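Local coordinates for fructosyl amine:oxygen oxidoreductase (Neosartorya fumigata, PDB 4WCT), which probably uses bound FAD to oxidise fructosyl amines (Amadori products) with molecular oxygen, thereby deglycating them, at residues T140-F151 / G162-K173. Residues are numbered along the deposited sequence; the frame is centred on the assembly and turned at random.
Sequences TNFVKLETAEDF and GDFPGWKGWLHK
Phe-151, in the short helix 148-152, is wedged among Phe-164, Trp-167 and the backbone of strand 168-172, and this is the tightly packed end of the contact. Its CB sits over the centre of the Phe-164 ring, 3.6 Å from CE2 of that residue, and the two rings lie nearly parallel but slid apart, with little overlap. Trp-167 instead turns its edge toward the face of Phe-151, the planes at 86°. CZ of Phe-151 reaches the backbone between Lys-168 and Gly-169, with Lys-168 C at the ring's edge, in its plane, and 3.7 Å from CZ. Ser-120 and Leu-278 pack round the same aromatic cluster, and Asp-342 takes the indole N-H of Trp-167. The strands 143-145 and 168-172 form an antiparallel ladder at the margin of the large mixed sheet, 168-172 lying between 143-145 and 117-121. Val-143 exchanges two backbone hydrogen bonds with Leu-171, as Leu-145 does with Gly-169. With CG anti to its backbone N (chi1 178°) and the chain bent at chi2, Lys-144 lays CD over the pyrrole face of Trp-170, 3.3 Å from NE1; this indole is buried against helix 124-135. Trp-170 also points an edge at the face of Phe-142, and Thr-140 CG2 makes a CH-pi contact over one face of the His-172 imidazole, 3.5 Å from CD2, while Glu-75 holds ND1 of that histidine. The solvent side begins at the partly exposed lysine and glutamate ends. Lys-144 NZ forms a salt bridge with Glu-146 OE2, its hydrogen bond weak, while OE1 of that carboxylate takes Lys-168 NZ at 3.1 Å, nearly along the C-O axis. Lys-168 NZ also donates to Glu-146 O. Beyond the ladder, near the exposed Asn-141 and Lys-173, a water links Asn-141 O, 2.7 Å away, to Lys-173 N.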
loop_
_atom_site.group_PDB
_atom_site.type_symbol
_atom_site.label_atom_id
_atom_site.label_comp_id
_atom_site.label_asym_id
_atom_site.label_seq_id
_atom_site.Cartn_x
_atom_site.Cartn_y
_atom_site.Cartn_z
ATOM N N THR A 140 -22.048 7.830 1.656
ATOM C CA THR A 140 -22.381 6.465 1.222
ATOM C C THR A 140 -23.652 5.936 1.914
ATOM O O THR A 140 -23.863 6.170 3.103
ATOM C CB THR A 140 -21.196 5.508 1.534
ATOM O OG1 THR A 140 -20.066 5.870 0.730
ATOM C CG2 THR A 140 -21.583 4.053 1.287
ATOM N N ASN A 141 -24.512 5.245 1.174
ATOM C CA ASN A 141 -25.655 4.585 1.813
ATOM C C ASN A 141 -25.294 3.151 2.141
ATOM O O ASN A 141 -25.139 2.337 1.252
ATOM C CB ASN A 141 -26.922 4.647 0.948
ATOM C CG ASN A 141 -27.379 6.080 0.678
ATOM O OD1 ASN A 141 -27.860 6.783 1.577
ATOM N ND2 ASN A 141 -27.163 6.539 -0.549
ATOM N N PHE A 142 -24.977 2.906 3.404
ATOM C CA PHE A 142 -24.534 1.585 3.852
ATOM C C PHE A 142 -25.710 0.690 4.176
ATOM O O PHE A 142 -26.799 1.162 4.513
ATOM C CB PHE A 142 -23.697 1.708 5.114
ATOM C CG PHE A 142 -22.413 2.450 4.940
ATOM C CD1 PHE A 142 -21.242 1.785 4.597
ATOM C CD2 PHE A 142 -22.363 3.826 5.104
ATOM C CE1 PHE A 142 -20.046 2.448 4.502
ATOM C CE2 PHE A 142 -21.163 4.489 5.003
ATOM C CZ PHE A 142 -20.012 3.820 4.680
ATOM N N VAL A 143 -25.502 -0.608 4.073
ATOM C CA VAL A 143 -26.446 -1.587 4.594
ATOM C C VAL A 143 -25.865 -2.059 5.919
ATOM O O VAL A 143 -24.697 -2.459 5.993
ATOM C CB VAL A 143 -26.553 -2.780 3.646
ATOM C CG1 VAL A 143 -27.459 -3.836 4.234
ATOM C CG2 VAL A 143 -27.062 -2.331 2.274
ATOM N N LYS A 144 -26.650 -1.959 6.971
ATOM C CA LYS A 144 -26.181 -2.376 8.296
ATOM C C LYS A 144 -26.288 -3.883 8.430
ATOM O O LYS A 144 -27.317 -4.480 8.112
ATOM C CB LYS A 144 -26.992 -1.690 9.383
ATOM C CG LYS A 144 -26.599 -2.092 10.804
ATOM C CD LYS A 144 -25.269 -1.481 11.219
ATOM C CE LYS A 144 -24.762 -2.052 12.533
ATOM N NZ LYS A 144 -25.509 -1.454 13.695
ATOM N N LEU A 145 -25.257 -4.480 9.011
ATOM C CA LEU A 145 -25.210 -5.907 9.260
ATOM C C LEU A 145 -25.170 -6.143 10.758
ATOM O O LEU A 145 -24.234 -5.700 11.439
ATOM C CB LEU A 145 -23.981 -6.545 8.589
ATOM C CG LEU A 145 -23.728 -6.188 7.129
ATOM C CD1 LEU A 145 -22.363 -6.731 6.719
ATOM C CD2 LEU A 145 -24.830 -6.761 6.255
ATOM N N GLU A 146 -26.249 -6.736 11.284
ATOM C CA GLU A 146 -26.472 -6.833 12.732
ATOM C C GLU A 146 -26.262 -8.245 13.235
ATOM O O GLU A 146 -25.888 -8.456 14.384
ATOM C CB GLU A 146 -27.897 -6.431 13.080
ATOM C CG GLU A 146 -28.255 -5.020 12.707
ATOM C CD GLU A 146 -27.943 -4.024 13.813
ATOM O OE1 GLU A 146 -27.377 -4.406 14.860
ATOM O OE2 GLU A 146 -28.288 -2.847 13.628
ATOM N N THR A 147 -26.570 -9.232 12.396
ATOM C CA THR A 147 -26.571 -10.626 12.815
ATOM C C THR A 147 -25.610 -11.460 11.977
ATOM O O THR A 147 -25.222 -11.050 10.880
ATOM C CB THR A 147 -27.991 -11.233 12.678
ATOM O OG1 THR A 147 -28.337 -11.291 11.306
ATOM C CG2 THR A 147 -29.034 -10.394 13.468
ATOM N N ALA A 148 -25.336 -12.679 12.412
ATOM C CA ALA A 148 -24.502 -13.584 11.637
ATOM C C ALA A 148 -25.128 -13.864 10.293
ATOM O O ALA A 148 -24.456 -13.897 9.284
ATOM C CB ALA A 148 -24.304 -14.880 12.378
ATOM N N GLU A 149 -26.436 -14.067 10.279
ATOM C CA GLU A 149 -27.130 -14.293 9.020
ATOM C C GLU A 149 -26.988 -13.114 8.057
ATOM O O GLU A 149 -26.794 -13.314 6.840
ATOM C CB GLU A 149 -28.621 -14.621 9.274
ATOM C CG GLU A 149 -29.404 -14.884 7.985
ATOM C CD GLU A 149 -30.601 -15.788 8.222
ATOM O OE1 GLU A 149 -30.382 -17.024 8.444
ATOM O OE2 GLU A 149 -31.741 -15.240 8.254
ATOM N N ASP A 150 -27.088 -11.900 8.573
ATOM C CA ASP A 150 -26.885 -10.693 7.751
ATOM C C ASP A 150 -25.511 -10.780 7.083
ATOM O O ASP A 150 -25.390 -10.484 5.906
ATOM C CB ASP A 150 -26.917 -9.401 8.569
ATOM C CG ASP A 150 -28.303 -9.022 9.084
ATOM O OD1 ASP A 150 -29.316 -9.494 8.542
ATOM O OD2 ASP A 150 -28.357 -8.164 10.017
ATOM N N PHE A 151 -24.460 -11.145 7.844
ATOM C CA PHE A 151 -23.124 -11.271 7.244
ATOM C C PHE A 151 -23.100 -12.370 6.180
ATOM O O PHE A 151 -22.605 -12.163 5.067
ATOM C CB PHE A 151 -22.052 -11.556 8.308
ATOM C CG PHE A 151 -21.573 -10.329 9.014
ATOM C CD1 PHE A 151 -20.548 -9.564 8.504
ATOM C CD2 PHE A 151 -22.191 -9.913 10.197
ATOM C CE1 PHE A 151 -20.097 -8.462 9.189
ATOM C CE2 PHE A 151 -21.757 -8.812 10.885
ATOM C CZ PHE A 151 -20.691 -8.084 10.394
ATOM N N GLY A 162 -19.582 -18.947 9.234
ATOM C CA GLY A 162 -19.345 -18.754 10.676
ATOM C C GLY A 162 -20.469 -18.091 11.436
ATOM O O GLY A 162 -21.518 -17.723 10.891
ATOM N N ASP A 163 -20.235 -17.940 12.739
ATOM C CA ASP A 163 -21.188 -17.379 13.643
ATOM C C ASP A 163 -20.941 -15.902 13.954
ATOM O O ASP A 163 -21.755 -15.295 14.624
ATOM C CB ASP A 163 -21.146 -18.154 14.958
ATOM C CG ASP A 163 -21.746 -19.503 14.857
ATOM O OD1 ASP A 163 -22.627 -19.763 13.988
ATOM O OD2 ASP A 163 -21.353 -20.329 15.685
ATOM N N PHE A 164 -19.832 -15.337 13.467
ATOM C CA PHE A 164 -19.559 -13.900 13.575
ATOM C C PHE A 164 -19.814 -13.345 14.992
ATOM O O PHE A 164 -20.612 -12.385 15.153
ATOM C CB PHE A 164 -20.381 -13.113 12.542
ATOM C CG PHE A 164 -20.015 -13.417 11.103
ATOM C CD1 PHE A 164 -20.466 -14.571 10.467
ATOM C CD2 PHE A 164 -19.128 -12.616 10.425
ATOM C CE1 PHE A 164 -20.062 -14.865 9.155
ATOM C CE2 PHE A 164 -18.779 -12.868 9.109
ATOM C CZ PHE A 164 -19.189 -14.026 8.497
ATOM N N PRO A 165 -19.215 -13.993 16.017
ATOM C CA PRO A 165 -19.657 -13.702 17.385
ATOM C C PRO A 165 -19.317 -12.284 17.831
ATOM O O PRO A 165 -18.146 -11.902 17.857
ATOM C CB PRO A 165 -18.955 -14.780 18.239
ATOM C CG PRO A 165 -18.404 -15.789 17.268
ATOM C CD PRO A 165 -18.229 -15.082 15.963
ATOM N N GLY A 166 -20.351 -11.491 18.100
ATOM C CA GLY A 166 -20.199 -10.098 18.455
ATOM C C GLY A 166 -19.989 -9.125 17.320
ATOM O O GLY A 166 -19.924 -7.920 17.551
ATOM N N TRP A 167 -19.954 -9.634 16.084
ATOM C CA TRP A 167 -19.673 -8.768 14.946
ATOM C C TRP A 167 -20.898 -7.915 14.599
ATOM O O TRP A 167 -22.036 -8.421 14.521
ATOM C CB TRP A 167 -19.310 -9.591 13.717
ATOM C CG TRP A 167 -17.975 -10.259 13.709
ATOM C CD1 TRP A 167 -17.429 -11.070 14.677
ATOM C CD2 TRP A 167 -17.082 -10.333 12.589
ATOM N NE1 TRP A 167 -16.261 -11.607 14.225
ATOM C CE2 TRP A 167 -16.036 -11.198 12.943
ATOM C CE3 TRP A 167 -17.061 -9.726 11.335
ATOM C CZ2 TRP A 167 -14.959 -11.448 12.097
ATOM C CZ3 TRP A 167 -16.036 -9.994 10.491
ATOM C CH2 TRP A 167 -14.978 -10.850 10.873
ATOM N N LYS A 168 -20.630 -6.653 14.286
ATOM C CA LYS A 168 -21.579 -5.787 13.575
ATOM C C LYS A 168 -20.796 -5.022 12.550
ATOM O O LYS A 168 -19.615 -4.806 12.701
ATOM C CB LYS A 168 -22.305 -4.818 14.515
ATOM C CG LYS A 168 -23.145 -5.557 15.559
ATOM C CD LYS A 168 -24.189 -4.700 16.239
ATOM C CE LYS A 168 -24.916 -5.530 17.293
ATOM N NZ LYS A 168 -25.863 -6.468 16.638
ATOM N N GLY A 169 -21.439 -4.668 11.447
ATOM C CA GLY A 169 -20.735 -3.964 10.416
ATOM C C GLY A 169 -21.651 -3.362 9.378
ATOM O O GLY A 169 -22.850 -3.236 9.597
ATOM N N TRP A 170 -21.016 -2.759 8.388
ATOM C CA TRP A 170 -21.689 -2.011 7.324
ATOM C C TRP A 170 -21.120 -2.426 5.962
ATOM O O TRP A 170 -19.928 -2.482 5.777
ATOM C CB TRP A 170 -21.490 -0.517 7.498
ATOM C CG TRP A 170 -22.180 0.073 8.683
ATOM C CD1 TRP A 170 -23.372 0.705 8.680
ATOM C CD2 TRP A 170 -21.705 0.106 10.045
ATOM N NE1 TRP A 170 -23.668 1.166 9.943
ATOM C CE2 TRP A 170 -22.682 0.785 10.806
ATOM C CE3 TRP A 170 -20.616 -0.432 10.699
ATOM C CZ2 TRP A 170 -22.540 1.014 12.180
ATOM C CZ3 TRP A 170 -20.447 -0.156 12.061
ATOM C CH2 TRP A 170 -21.397 0.577 12.774
ATOM N N LEU A 171 -22.013 -2.638 4.995
ATOM C CA LEU A 171 -21.678 -2.966 3.626
ATOM C C LEU A 171 -21.848 -1.738 2.732
ATOM O O LEU A 171 -22.878 -1.047 2.792
ATOM C CB LEU A 171 -22.605 -4.085 3.140
ATOM C CG LEU A 171 -22.606 -4.360 1.630
ATOM C CD1 LEU A 171 -21.270 -4.885 1.172
ATOM C CD2 LEU A 171 -23.693 -5.351 1.264
ATOM N N HIS A 172 -20.790 -1.444 2.001
ATOM C CA HIS A 172 -20.668 -0.340 1.029
ATOM C C HIS A 172 -20.642 -1.061 -0.339
ATOM O O HIS A 172 -19.680 -1.746 -0.643
ATOM C CB HIS A 172 -19.309 0.384 1.300
ATOM C CG HIS A 172 -18.961 1.442 0.302
ATOM N ND1 HIS A 172 -17.867 2.261 0.449
ATOM C CD2 HIS A 172 -19.674 1.954 -0.729
ATOM C CE1 HIS A 172 -17.870 3.179 -0.501
ATOM N NE2 HIS A 172 -18.951 3.008 -1.238
ATOM N N LYS A 173 -21.727 -1.010 -1.101
ATOM C CA LYS A 173 -21.829 -1.800 -2.320
ATOM C C LYS A 173 -21.100 -1.237 -3.552
ATOM O O LYS A 173 -20.618 -1.999 -4.379
ATOM C CB LYS A 173 -23.296 -1.987 -2.663
ATOM C CG LYS A 173 -23.868 -3.311 -2.215
ATOM C CD LYS A 173 -25.366 -3.383 -2.490
ATOM C CE LYS A 173 -26.192 -2.962 -1.279
ATOM N NZ LYS A 173 -27.338 -3.891 -1.043
HETATM O O HOH W 1 -23.999 0.353 -0.092
#